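Local coordinates for uncharacterized protein (Enterococcus faecalis, PDB 3D3Y), which is of unknown function but belongs to the M16 peptidase family, carries its inactive domain and probably binds a metal ion, at residues A[90-94]-A[109-113]; A[161-166]-A[235-240]; A[246-252]-A[415-421]; A[272-276]-A[307-311]; A[287-291]-A[344-349]. One frame throughout, in Å; residues are numbered along the deposited sequence.

How the interactions relate
The five contacts are spread over two mixed sheets, each with helices packed on it. Interaction 1 comes first along the chain and stands alone: it joins the six-stranded sheet to helix 105-118, its centre 34 to 47 Å from those of the others. Interaction 2 bridges helix 150-162 to the part built on the five-stranded sheet, and touches both interaction 3, where V161 packs on R246, and interaction 4, where Y235 N probably bonds F311 O. Interactions 3 and 4 reach opposite outer strands of that sheet. Interactions 4 and 5, centres about 17 Å apart, alternate along the chain and probably belong to the inactive M16 domain, so four contacts hold one part together.

Interaction 1 (A[90-94]-A[109-113])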
# COMPACT_ATOMS: atom_id res chain seq x y z
N ILE A 90 -12.99 2.64 -1.20
CA ILE A 90 -14.17 2.08 -1.88
C ILE A 90 -14.04 2.50 -3.32
O ILE A 90 -13.93 3.69 -3.63
CB ILE A 90 -15.47 2.64 -1.30
CG1 ILE A 90 -15.59 2.29 0.20
CG2 ILE A 90 -16.70 2.14 -2.08
CD1 ILE A 90 -16.73 3.08 0.90
N SER A 91 -14.03 1.50 -4.20
CA SER A 91 -13.79 1.74 -5.63
C SER A 91 -14.97 1.24 -6.44
O SER A 91 -15.57 0.21 -6.09
CB SER A 91 -12.55 0.93 -6.06
OG SER A 91 -11.39 1.40 -5.35
N MSE A 92 -15.26 1.96 -7.53
CA MSE A 92 -16.26 1.55 -8.51
C MSE A 92 -15.78 1.93 -9.90
O MSE A 92 -15.12 2.96 -10.09
CB MSE A 92 -17.58 2.27 -8.29
CG MSE A 92 -18.44 1.73 -7.22
SE MSE A 92 -20.19 2.62 -7.24
CE MSE A 92 -21.19 1.59 -8.48
N ASN A 93 -16.15 1.09 -10.87
CA ASN A 93 -15.95 1.34 -12.30
C ASN A 93 -17.34 1.17 -12.95
O ASN A 93 -18.04 0.17 -12.71
CB ASN A 93 -14.93 0.34 -12.87
CG ASN A 93 -14.38 0.72 -14.27
OD1 ASN A 93 -14.06 -0.17 -15.08
ND2 ASN A 93 -14.24 2.02 -14.53
N ILE A 94 -17.77 2.17 -13.71
CA ILE A 94 -19.06 2.16 -14.40
C ILE A 94 -18.89 2.61 -15.84
O ILE A 94 -17.98 3.40 -16.16
CB ILE A 94 -20.07 3.12 -13.70
CG1 ILE A 94 -19.55 4.56 -13.75
CG2 ILE A 94 -20.26 2.68 -12.27
CD1 ILE A 94 -20.41 5.55 -13.00
N ALA A 109 -24.91 5.45 -9.70
CA ALA A 109 -23.73 5.01 -8.92
C ALA A 109 -23.62 5.72 -7.58
O ALA A 109 -23.32 5.08 -6.57
CB ALA A 109 -22.40 5.15 -9.76
N VAL A 110 -23.85 7.04 -7.54
CA VAL A 110 -23.79 7.76 -6.26
C VAL A 110 -24.84 7.25 -5.29
O VAL A 110 -24.59 7.12 -4.11
CB VAL A 110 -23.93 9.28 -6.44
CG1 VAL A 110 -24.00 10.01 -5.09
CG2 VAL A 110 -22.76 9.83 -7.26
N ASP A 111 -26.03 6.94 -5.79
CA ASP A 111 -27.05 6.33 -4.94
C ASP A 111 -26.53 5.01 -4.37
O ASP A 111 -26.73 4.71 -3.19
CB ASP A 111 -28.37 6.13 -5.70
CG ASP A 111 -29.46 5.46 -4.84
OD1 ASP A 111 -30.03 6.17 -3.99
OD2 ASP A 111 -29.76 4.26 -5.03
N PHE A 112 -25.86 4.22 -5.19
CA PHE A 112 -25.33 2.93 -4.71
C PHE A 112 -24.27 3.12 -3.63
O PHE A 112 -24.28 2.44 -2.58
CB PHE A 112 -24.73 2.12 -5.85
CG PHE A 112 -24.22 0.77 -5.43
CD1 PHE A 112 -25.10 -0.26 -5.14
CD2 PHE A 112 -22.85 0.55 -5.31
CE1 PHE A 112 -24.62 -1.53 -4.75
CE2 PHE A 112 -22.35 -0.72 -4.94
CZ PHE A 112 -23.24 -1.75 -4.66
N LEU A 113 -23.35 4.05 -3.87
CA LEU A 113 -22.42 4.46 -2.83
C LEU A 113 -23.11 4.92 -1.54
O LEU A 113 -22.67 4.60 -0.43
CB LEU A 113 -21.46 5.54 -3.33
CG LEU A 113 -20.52 5.18 -4.48
CD1 LEU A 113 -19.88 6.45 -4.96
CD2 LEU A 113 -19.49 4.14 -4.00
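Selenomethionine M92 reaches from strand 90-94 into the side of helix 109-113, where A109, F112 and L113 receive it. Most of the packing is aliphatic, as suits a strand face buried under a helix: I90, M92 and I94, every second residue, point at the helix. M92 SE lies 3.6 Å from L113 CD2, the two side chains sliding past each other in opposite directions. At I90, CG1 lies beside the backbone N (chi1 -60°), which leaves CG2 anti to it, and CG2 meets the same L113 methyl at 3.9 Å. The small A109 lets two longer chains close over one methyl: its CB is 3.8 Å from I94 CD1 and 4.0 Å from M92 CE.

A second kind of contact is Met-aromatic. The M92 chain bends at chi3 (87°), which carries CE to 3.7 Å from F112 CD2, while SE stands 5.2 Å from the centroid of the F112 ring, at its edge.

The short axes run nearly antiparallel, at 156° and 10.7 Å apart. Strand 85-95 lies between strands 24-34 and 74-82; L27 touches L113 and I94, F75 meets F112 edge-to-face, and helix 105-118 thus covers this face of the six-stranded sheet.

Interaction 2 (A[161-166]-A[235-240]); sequences VYFNQS and YNQPIR
The amide of Q237 and the guanidinium of R240 share one face of the Y162 ring. Q237 lies over it nearly flat, amide and ring planes 25° apart, with NE2 3.2 Å from Y162 CE2; its CG sits between its backbone N and carbonyl carbon and the chain runs extended beyond, which carries the amide there. R240 stands more steeply, its plane 65° from the ring, and makes an off-centre cation-pi contact, CZ 5.0 Å from the Y162 ring centroid. The pi face suits both the flat amide and the positive charge.

Q237 NE2 also gives a nearly straight hydrogen bond of 3.1 Å to Y162 O, approaching from above the carbonyl plane. At the other end of the amide Y235 OH donates to Q237 OE1 over 2.7 Å, in the carbonyl plane and on a lone pair, which settles the amide's rotation. Q165 stacks its own amide on that of Q237, planes 27° apart. Beyond Q237, the F163 and Y235 rings meet obliquely, with Y235 CE2 at the F163 edge, 3.4 Å from CD1.

Residues 163-166, with S166 OG bonded to Q169 N, form a type I beta turn after helix 150-162, packed against the loop leading into edge strand 244-251 of the five-stranded sheet.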
# COMPACT_ATOMS: atom_id res chain seq x y z
N VAL A 161 10.59 -5.91 13.97
CA VAL A 161 11.85 -5.62 14.64
C VAL A 161 12.26 -4.20 14.30
O VAL A 161 12.50 -3.39 15.21
CB VAL A 161 12.97 -6.61 14.27
CG1 VAL A 161 14.28 -6.25 15.02
CG2 VAL A 161 12.55 -8.02 14.62
N TYR A 162 12.32 -3.90 13.00
CA TYR A 162 12.74 -2.54 12.58
C TYR A 162 11.90 -1.45 13.26
O TYR A 162 12.45 -0.46 13.77
CB TYR A 162 12.73 -2.38 11.03
CG TYR A 162 13.18 -0.98 10.59
CD1 TYR A 162 14.53 -0.68 10.46
CD2 TYR A 162 12.25 0.05 10.39
CE1 TYR A 162 14.95 0.60 10.09
CE2 TYR A 162 12.67 1.35 10.03
CZ TYR A 162 14.02 1.61 9.87
OH TYR A 162 14.46 2.88 9.52
N PHE A 163 10.58 -1.63 13.27
CA PHE A 163 9.63 -0.65 13.83
C PHE A 163 9.22 -0.93 15.28
O PHE A 163 8.13 -0.56 15.72
CB PHE A 163 8.37 -0.61 12.97
CG PHE A 163 8.62 -0.10 11.57
CD1 PHE A 163 8.88 1.27 11.35
CD2 PHE A 163 8.55 -0.97 10.47
CE1 PHE A 163 9.09 1.77 10.07
CE2 PHE A 163 8.76 -0.49 9.16
CZ PHE A 163 9.04 0.89 8.96
N ASN A 164 10.09 -1.59 16.00
CA ASN A 164 9.75 -2.09 17.32
C ASN A 164 9.46 -0.95 18.28
O ASN A 164 8.75 -1.14 19.26
CB ASN A 164 10.89 -2.95 17.84
CG ASN A 164 10.46 -3.89 18.94
OD1 ASN A 164 9.26 -4.14 19.13
ND2 ASN A 164 11.44 -4.43 19.68
N GLN A 165 9.97 0.24 17.98
CA GLN A 165 9.70 1.38 18.87
C GLN A 165 8.27 1.93 18.68
O GLN A 165 7.78 2.72 19.50
CB GLN A 165 10.79 2.46 18.78
CG GLN A 165 11.06 3.01 17.39
CD GLN A 165 12.19 4.04 17.39
OE1 GLN A 165 13.32 3.77 16.93
NE2 GLN A 165 11.88 5.25 17.92
N SER A 166 7.57 1.46 17.64
CA SER A 166 6.24 1.95 17.34
C SER A 166 5.20 0.84 17.36
O SER A 166 5.19 -0.04 16.46
CB SER A 166 6.22 2.66 15.98
OG SER A 166 4.88 2.80 15.53
N TYR A 235 6.55 8.51 8.01
CA TYR A 235 6.98 8.02 9.32
C TYR A 235 8.50 8.05 9.38
O TYR A 235 9.18 7.66 8.43
CB TYR A 235 6.48 6.60 9.61
CG TYR A 235 7.10 5.97 10.85
CD1 TYR A 235 6.49 6.11 12.12
CD2 TYR A 235 8.29 5.25 10.77
CE1 TYR A 235 7.06 5.54 13.27
CE2 TYR A 235 8.87 4.67 11.92
CZ TYR A 235 8.25 4.82 13.15
OH TYR A 235 8.85 4.22 14.25
N ASN A 236 9.01 8.52 10.52
CA ASN A 236 10.43 8.56 10.80
C ASN A 236 10.71 8.07 12.24
O ASN A 236 9.84 8.14 13.12
CB ASN A 236 10.94 10.01 10.61
CG ASN A 236 12.41 10.17 10.92
OD1 ASN A 236 13.26 9.60 10.21
ND2 ASN A 236 12.73 10.92 11.99
N GLN A 237 11.91 7.58 12.48
CA GLN A 237 12.31 7.16 13.83
C GLN A 237 13.80 7.34 13.95
O GLN A 237 14.50 7.36 12.92
CB GLN A 237 11.95 5.69 14.05
CG GLN A 237 12.52 4.75 13.00
CD GLN A 237 12.23 3.29 13.34
OE1 GLN A 237 11.19 2.96 13.92
NE2 GLN A 237 13.15 2.41 12.98
N PRO A 238 14.31 7.49 15.19
CA PRO A 238 15.76 7.63 15.33
C PRO A 238 16.53 6.39 14.88
O PRO A 238 16.03 5.25 15.01
CB PRO A 238 15.94 7.83 16.84
CG PRO A 238 14.62 8.24 17.34
CD PRO A 238 13.63 7.56 16.49
N ILE A 239 17.72 6.64 14.33
CA ILE A 239 18.74 5.61 14.13
C ILE A 239 19.23 5.13 15.50
O ILE A 239 19.56 5.95 16.37
CB ILE A 239 19.91 6.16 13.30
CG1 ILE A 239 19.45 6.43 11.86
CG2 ILE A 239 21.05 5.18 13.25
CD1 ILE A 239 19.90 7.75 11.32
N ARG A 240 19.25 3.81 15.68
CA ARG A 240 19.82 3.15 16.86
C ARG A 240 21.30 2.87 16.58
O ARG A 240 21.68 2.49 15.46
CB ARG A 240 19.12 1.81 17.12
CG ARG A 240 17.61 1.83 17.48
CD ARG A 240 16.88 0.58 16.87
NE ARG A 240 16.24 0.86 15.58
CZ ARG A 240 15.69 -0.05 14.76
NH1 ARG A 240 15.15 0.37 13.62
NH2 ARG A 240 15.69 -1.36 15.03

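Interaction 3 (A[246-252]-A[415-421]); sequences RTEREVL and IFFLEGE
R249 is held between two glutamates of the neighbouring strand, E419 and E421, in a salt-bridge network. R249 NH1 lies 2.8 Å from E419 OE1, yet the oxygen sits over one face of the guanidinium, so the attraction is of charges alone; the two chains run side by side and their flat groups are 31° apart. E421 crosses R249 at about a right angle and brings OE2 to 3.4 Å from R249 NE. E419 CG is anti to the backbone N (chi1 -180°) and its chain extended, which carries the carboxylate along the arginine. On this rather exposed edge long charged residues fit well.

The backbones are zipped by six hydrogen bonds, the first donated by R246 N to I415 O and the last by E421 N to E250 O; R246, E248 and E250 each donate to and accept from the other strand. E419 N to E248 O measures 2.7 Å.

Packing follows. On the face of E248 and F416, the E248 carboxylate stands at the F416 ring edge, CD 3.7 Å from CZ, while its OE1 bonds Y153 and E250 OE1 pairs with K150 of helix 150-162. L252 CD1 folds in to 3.7 Å from L418 CG. Opposite, T247 CG2 lies 3.6 Å from F417 CD2, the two side chains pointing the same way.

This is a parallel strand pair, R246 with F416 through E250 with G420, at the edge of the mixed five-stranded sheet: the late strand 411-421 inserts between 244-251 and 255-262, consistent with the alpha+beta fold of M16 peptidase domains.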
# COMPACT_ATOMS: atom_id res chain seq x y z
N ARG A 246 17.06 -10.62 15.56
CA ARG A 246 16.12 -11.57 16.15
C ARG A 246 16.12 -12.84 15.31
O ARG A 246 16.29 -12.79 14.09
CB ARG A 246 14.70 -10.99 16.24
CG ARG A 246 14.60 -9.65 17.01
CD ARG A 246 14.47 -9.84 18.51
NE ARG A 246 14.07 -8.61 19.20
CZ ARG A 246 14.92 -7.66 19.56
NH1 ARG A 246 16.23 -7.80 19.31
NH2 ARG A 246 14.47 -6.57 20.19
N THR A 247 15.93 -13.98 15.97
CA THR A 247 15.84 -15.28 15.29
C THR A 247 14.61 -16.04 15.76
O THR A 247 14.26 -16.00 16.95
CB THR A 247 17.05 -16.15 15.58
OG1 THR A 247 18.26 -15.41 15.32
CG2 THR A 247 17.03 -17.42 14.70
N GLU A 248 13.95 -16.73 14.83
CA GLU A 248 12.90 -17.67 15.17
C GLU A 248 13.19 -18.97 14.46
O GLU A 248 13.68 -18.97 13.32
CB GLU A 248 11.52 -17.13 14.77
CG GLU A 248 11.13 -15.84 15.50
CD GLU A 248 9.75 -15.33 15.13
OE1 GLU A 248 8.99 -16.07 14.48
OE2 GLU A 248 9.44 -14.16 15.49
N ARG A 249 12.89 -20.08 15.12
CA ARG A 249 13.07 -21.39 14.53
C ARG A 249 11.74 -22.02 14.19
O ARG A 249 10.80 -21.96 14.99
CB ARG A 249 13.81 -22.31 15.50
CG ARG A 249 15.25 -21.91 15.78
CD ARG A 249 16.01 -23.08 16.44
NE ARG A 249 16.53 -24.01 15.43
CZ ARG A 249 17.82 -24.21 15.15
NH1 ARG A 249 18.78 -23.56 15.83
NH2 ARG A 249 18.17 -25.06 14.19
N GLU A 250 11.68 -22.64 13.00
CA GLU A 250 10.47 -23.29 12.51
C GLU A 250 10.93 -24.44 11.65
O GLU A 250 12.06 -24.47 11.16
CB GLU A 250 9.64 -22.34 11.62
CG GLU A 250 8.90 -21.20 12.30
CD GLU A 250 7.82 -20.59 11.40
OE1 GLU A 250 7.33 -21.33 10.50
OE2 GLU A 250 7.45 -19.40 11.60
N VAL A 251 10.02 -25.38 11.42
CA VAL A 251 10.31 -26.50 10.53
C VAL A 251 10.16 -25.92 9.13
O VAL A 251 9.07 -25.47 8.76
CB VAL A 251 9.33 -27.65 10.72
CG1 VAL A 251 9.66 -28.77 9.76
CG2 VAL A 251 9.37 -28.19 12.19
N LEU A 252 11.25 -25.89 8.37
CA LEU A 252 11.21 -25.24 7.05
C LEU A 252 12.14 -26.00 6.15
O LEU A 252 13.06 -26.65 6.65
CB LEU A 252 11.74 -23.81 7.14
CG LEU A 252 11.19 -22.79 8.16
CD1 LEU A 252 12.18 -21.65 8.35
CD2 LEU A 252 9.84 -22.27 7.73
N ILE A 415 18.11 -7.23 11.78
CA ILE A 415 18.30 -8.44 10.99
C ILE A 415 17.33 -9.46 11.57
O ILE A 415 17.31 -9.69 12.80
CB ILE A 415 19.73 -9.03 11.18
CG1 ILE A 415 20.81 -8.11 10.63
CG2 ILE A 415 19.82 -10.47 10.58
CD1 ILE A 415 22.19 -8.46 11.13
N PHE A 416 16.52 -10.08 10.71
CA PHE A 416 15.64 -11.13 11.18
C PHE A 416 16.02 -12.42 10.47
O PHE A 416 16.13 -12.44 9.23
CB PHE A 416 14.16 -10.80 10.93
CG PHE A 416 13.22 -11.90 11.38
CD1 PHE A 416 12.92 -12.05 12.73
CD2 PHE A 416 12.72 -12.83 10.47
CE1 PHE A 416 12.07 -13.10 13.15
CE2 PHE A 416 11.89 -13.88 10.87
CZ PHE A 416 11.56 -14.02 12.21
N PHE A 417 16.21 -13.47 11.25
CA PHE A 417 16.62 -14.77 10.76
C PHE A 417 15.56 -15.82 11.11
O PHE A 417 15.28 -16.08 12.29
CB PHE A 417 17.99 -15.10 11.38
CG PHE A 417 18.57 -16.45 10.97
CD1 PHE A 417 18.46 -16.92 9.67
CD2 PHE A 417 19.28 -17.21 11.91
CE1 PHE A 417 19.04 -18.14 9.29
CE2 PHE A 417 19.85 -18.44 11.54
CZ PHE A 417 19.74 -18.90 10.22
N LEU A 418 14.92 -16.39 10.09
CA LEU A 418 13.95 -17.46 10.32
C LEU A 418 14.68 -18.73 10.00
O LEU A 418 14.96 -19.02 8.84
CB LEU A 418 12.69 -17.31 9.45
CG LEU A 418 11.52 -18.28 9.73
CD1 LEU A 418 10.83 -17.94 11.07
CD2 LEU A 418 10.52 -18.19 8.63
N GLU A 419 15.02 -19.48 11.06
CA GLU A 419 15.97 -20.56 10.95
C GLU A 419 15.26 -21.89 10.88
O GLU A 419 14.52 -22.27 11.81
CB GLU A 419 16.97 -20.53 12.10
CG GLU A 419 18.01 -21.65 12.04
CD GLU A 419 19.09 -21.53 13.13
OE1 GLU A 419 18.72 -21.24 14.27
OE2 GLU A 419 20.29 -21.72 12.82
N GLY A 420 15.51 -22.61 9.79
CA GLY A 420 14.89 -23.89 9.58
C GLY A 420 15.42 -24.92 10.55
O GLY A 420 16.63 -24.99 10.78
N GLU A 421 14.49 -25.68 11.15
CA GLU A 421 14.77 -26.92 11.86
C GLU A 421 14.48 -28.05 10.88
O GLU A 421 13.32 -28.25 10.45
CB GLU A 421 13.90 -27.04 13.12
CG GLU A 421 13.97 -25.79 14.00
CD GLU A 421 13.16 -25.88 15.32
OE1 GLU A 421 11.92 -26.13 15.28
OE2 GLU A 421 13.79 -25.69 16.39

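Interaction 4 (A[272-276]-A[307-311]); sequences YFALQ and SIDTF
The first turn of helix 272-284 packs on the end of edge strand 303-309, with the CA atoms of Q276 and I308 8.0 Å apart and those of Y272 and T310 7.7 Å apart. It is a helix-on-sheet contact of the alpha+beta fold, and at the end of the strand D309 makes an Asx turn, its OD1 accepting from F311 N over 2.8 Å.

I308 and L275 reach toward each other tip to tip, I308 CD1 3.9 Å from L275 CG. CG1 of I308 sits between the backbone N and the carbonyl carbon (chi1 54°), which aims CD1 at the helix. Branched methyls on both residues fill the apolar side of the contact. Q276 crosses I308 at about a right angle and brings its amide against the same methyl, NE2 3.6 Å from I308 CD1, its chain being bent at chi2 (-69°).

T310 suits its place by having two different branches. Both touch Y272 CE1; CG2 also meets L275 CD2, while OG1 binds a water. Tyrosine fits opposite, offering a ring for packing and a hydroxyl for that water. Y267 meets the Y272 ring edge-to-face. The water, in the plane of the Y272 ring, joins the two hydroxyls, 2.6 Å from Y272 OH and 3.0 Å from T310 OG1.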
# COMPACT_ATOMS: atom_id res chain seq x y z
N TYR A 272 15.71 11.16 -3.54
CA TYR A 272 14.65 10.21 -3.95
C TYR A 272 15.02 9.44 -5.21
O TYR A 272 14.93 8.21 -5.24
CB TYR A 272 13.31 10.93 -4.13
CG TYR A 272 12.19 9.99 -4.59
CD1 TYR A 272 11.50 9.19 -3.68
CD2 TYR A 272 11.86 9.90 -5.94
CE1 TYR A 272 10.46 8.31 -4.13
CE2 TYR A 272 10.85 9.05 -6.40
CZ TYR A 272 10.17 8.24 -5.49
OH TYR A 272 9.16 7.45 -5.98
N PHE A 273 15.38 10.14 -6.29
CA PHE A 273 15.69 9.44 -7.55
C PHE A 273 16.98 8.60 -7.48
O PHE A 273 17.01 7.45 -7.96
CB PHE A 273 15.71 10.43 -8.74
CG PHE A 273 14.35 10.90 -9.10
CD1 PHE A 273 13.56 10.16 -9.99
CD2 PHE A 273 13.81 12.05 -8.50
CE1 PHE A 273 12.26 10.56 -10.29
CE2 PHE A 273 12.51 12.45 -8.78
CZ PHE A 273 11.74 11.72 -9.68
N ALA A 274 18.01 9.18 -6.86
CA ALA A 274 19.26 8.44 -6.57
C ALA A 274 18.98 7.12 -5.82
O ALA A 274 19.63 6.11 -6.07
CB ALA A 274 20.21 9.34 -5.72
N LEU A 275 18.01 7.14 -4.92
CA LEU A 275 17.66 5.93 -4.15
C LEU A 275 16.99 4.88 -5.05
O LEU A 275 17.27 3.68 -4.95
CB LEU A 275 16.77 6.29 -2.96
CG LEU A 275 16.15 5.10 -2.20
CD1 LEU A 275 17.27 4.38 -1.44
CD2 LEU A 275 15.09 5.64 -1.21
N GLN A 276 16.14 5.36 -5.96
CA GLN A 276 15.50 4.47 -6.94
C GLN A 276 16.59 3.67 -7.68
O GLN A 276 16.50 2.45 -7.82
CB GLN A 276 14.67 5.30 -7.93
CG GLN A 276 13.47 6.04 -7.31
CD GLN A 276 12.38 5.07 -6.86
OE1 GLN A 276 12.27 3.95 -7.38
NE2 GLN A 276 11.60 5.48 -5.88
N SER A 307 14.21 -3.88 -1.54
CA SER A 307 12.98 -3.11 -1.77
C SER A 307 13.13 -1.87 -0.93
O SER A 307 13.80 -1.91 0.10
CB SER A 307 11.76 -3.86 -1.22
OG SER A 307 11.62 -5.08 -1.91
N ILE A 308 12.47 -0.79 -1.35
CA ILE A 308 12.47 0.50 -0.63
C ILE A 308 11.05 0.98 -0.30
O ILE A 308 10.10 0.65 -1.00
CB ILE A 308 13.20 1.64 -1.40
CG1 ILE A 308 12.63 1.78 -2.83
CG2 ILE A 308 14.69 1.35 -1.42
CD1 ILE A 308 13.15 3.07 -3.65
N ASP A 309 10.93 1.77 0.77
CA ASP A 309 9.69 2.39 1.14
C ASP A 309 10.06 3.84 1.42
O ASP A 309 10.75 4.16 2.41
CB ASP A 309 9.13 1.69 2.39
CG ASP A 309 7.84 2.32 2.92
OD1 ASP A 309 7.60 3.53 2.74
OD2 ASP A 309 7.07 1.57 3.56
N THR A 310 9.60 4.72 0.54
CA THR A 310 9.94 6.15 0.58
C THR A 310 8.88 6.96 1.34
O THR A 310 8.86 8.21 1.28
CB THR A 310 10.11 6.71 -0.86
OG1 THR A 310 8.88 6.54 -1.57
CG2 THR A 310 11.18 5.92 -1.61
N PHE A 311 7.98 6.25 2.03
CA PHE A 311 7.08 6.89 2.99
C PHE A 311 7.45 6.58 4.47
O PHE A 311 7.07 7.34 5.38
CB PHE A 311 5.61 6.58 2.63
CG PHE A 311 5.19 7.21 1.29
CD1 PHE A 311 4.38 8.33 1.26
CD2 PHE A 311 5.67 6.70 0.09
CE1 PHE A 311 4.02 8.92 0.03
CE2 PHE A 311 5.33 7.31 -1.14
CZ PHE A 311 4.51 8.39 -1.16
O HOH W 1 7.84 5.98 -4.32

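Interaction 5 (A[287-291]-A[344-349])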
# COMPACT_ATOMS: atom_id res chain seq x y z
N HIS A 287 20.06 -7.96 -12.53
CA HIS A 287 21.43 -7.58 -12.83
C HIS A 287 22.10 -6.93 -11.60
O HIS A 287 23.25 -6.46 -11.67
CB HIS A 287 21.46 -6.62 -14.04
CG HIS A 287 20.72 -5.33 -13.80
ND1 HIS A 287 19.43 -5.12 -14.24
CD2 HIS A 287 21.09 -4.19 -13.17
CE1 HIS A 287 19.05 -3.90 -13.90
NE2 HIS A 287 20.03 -3.32 -13.24
N SER A 288 21.41 -6.95 -10.46
CA SER A 288 21.86 -6.26 -9.27
C SER A 288 23.08 -6.92 -8.65
O SER A 288 23.34 -8.10 -8.90
CB SER A 288 20.76 -6.20 -8.21
OG SER A 288 20.52 -7.49 -7.66
N LYS A 289 23.81 -6.19 -7.80
CA LYS A 289 24.97 -6.79 -7.15
C LYS A 289 24.66 -8.01 -6.28
O LYS A 289 25.43 -8.98 -6.28
CB LYS A 289 25.79 -5.74 -6.36
CG LYS A 289 26.39 -4.68 -7.31
CD LYS A 289 27.36 -3.74 -6.61
CE LYS A 289 27.95 -2.74 -7.62
NZ LYS A 289 28.95 -3.40 -8.49
N LEU A 290 23.55 -7.98 -5.55
CA LEU A 290 23.21 -9.12 -4.70
C LEU A 290 22.75 -10.31 -5.53
O LEU A 290 23.13 -11.47 -5.23
CB LEU A 290 22.16 -8.74 -3.65
CG LEU A 290 22.50 -7.61 -2.66
CD1 LEU A 290 21.37 -7.44 -1.69
CD2 LEU A 290 23.82 -7.89 -1.90
N PHE A 291 21.96 -10.06 -6.58
CA PHE A 291 21.58 -11.19 -7.47
C PHE A 291 22.82 -11.82 -8.06
O PHE A 291 23.02 -13.04 -7.98
CB PHE A 291 20.60 -10.76 -8.58
CG PHE A 291 19.91 -11.93 -9.27
CD1 PHE A 291 18.57 -12.26 -8.98
CD2 PHE A 291 20.60 -12.71 -10.21
CE1 PHE A 291 17.93 -13.35 -9.65
CE2 PHE A 291 19.97 -13.81 -10.87
CZ PHE A 291 18.65 -14.12 -10.59
N LYS A 344 32.20 1.39 -7.04
CA LYS A 344 32.61 0.29 -7.89
C LYS A 344 31.38 -0.18 -8.68
O LYS A 344 30.80 -1.25 -8.40
CB LYS A 344 33.24 -0.83 -7.06
CG LYS A 344 34.65 -0.47 -6.51
CD LYS A 344 35.13 -1.40 -5.39
CE LYS A 344 35.55 -2.78 -5.93
NZ LYS A 344 35.70 -3.76 -4.82
N ILE A 345 30.98 0.65 -9.65
CA ILE A 345 29.70 0.49 -10.37
C ILE A 345 29.94 0.59 -11.87
O ILE A 345 30.46 1.59 -12.36
CB ILE A 345 28.66 1.56 -9.93
CG1 ILE A 345 28.44 1.50 -8.41
CG2 ILE A 345 27.33 1.35 -10.62
CD1 ILE A 345 27.67 2.68 -7.84
N ARG A 346 29.57 -0.46 -12.59
CA ARG A 346 29.83 -0.51 -14.02
C ARG A 346 28.77 0.29 -14.75
O ARG A 346 27.64 0.40 -14.28
CB ARG A 346 29.77 -1.96 -14.50
CG ARG A 346 30.81 -2.86 -13.84
CD ARG A 346 30.52 -4.35 -14.11
NE ARG A 346 29.98 -4.61 -15.46
CZ ARG A 346 30.62 -4.39 -16.61
NH1 ARG A 346 30.01 -4.68 -17.76
NH2 ARG A 346 31.85 -3.86 -16.64
N GLU A 347 29.13 0.80 -15.93
CA GLU A 347 28.17 1.53 -16.75
C GLU A 347 26.92 0.73 -17.05
O GLU A 347 25.83 1.27 -17.02
CB GLU A 347 28.81 2.03 -18.04
CG GLU A 347 29.49 3.39 -17.87
CD GLU A 347 28.68 4.38 -16.99
OE1 GLU A 347 27.45 4.55 -17.25
OE2 GLU A 347 29.29 4.98 -16.06
N LEU A 348 27.07 -0.56 -17.30
CA LEU A 348 25.92 -1.38 -17.66
C LEU A 348 24.98 -1.55 -16.46
O LEU A 348 23.76 -1.51 -16.62
CB LEU A 348 26.35 -2.73 -18.25
CG LEU A 348 25.20 -3.62 -18.74
CD1 LEU A 348 24.50 -3.02 -20.00
CD2 LEU A 348 25.66 -5.07 -19.00
N GLU A 349 25.53 -1.74 -15.25
CA GLU A 349 24.70 -1.75 -14.04
C GLU A 349 23.74 -0.54 -13.96
O GLU A 349 22.54 -0.72 -13.76
CB GLU A 349 25.58 -1.81 -12.78
CG GLU A 349 26.25 -3.16 -12.58
CD GLU A 349 27.15 -3.18 -11.38
OE1 GLU A 349 28.04 -2.31 -11.29
OE2 GLU A 349 27.00 -4.08 -10.55
O HOH W 2 25.84 -6.48 -10.60
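K289 NZ is gripped by K344 O and by the carboxylate of E349. The bond to K344 O is 2.8 Å, nearly in line with the carbonyl. The salt bridge to E349 OE2 is 2.9 Å and uses the syn lone pair; a weaker bond of 3.1 Å goes to E349 OE1. The lysine runs extended to its last torsion and bends there (chi4 -74°), which drops the ammonium between these oxygens. Lysine fits because its long chain can carry a charge to them; it crosses E349 at about a right angle. K289 itself is buried, and these acceptors satisfy its ammonium.

E349 is itself held from other sides. Its OE1 takes the R346 N-H on the anti lone pair, 2.7 Å, so the third residue of the helix accepts from the backbone N of its N-cap residue. A water bridges H287 O and E349 OE2, donating to both, at 2.7 Å from OE2. These several bonds should favour a charged carboxylate. H287 CD2 and NE2 lie near E349 O, but NE2 finds its hydrogen bond at T353.

S288 caps helix 289-295, with F291 N bonded to its OG. The contact therefore joins two helix beginnings, 289-295 and 347-364, while I340 and E336 of helix 326-341 and I281 of helix 272-284 pack against K289.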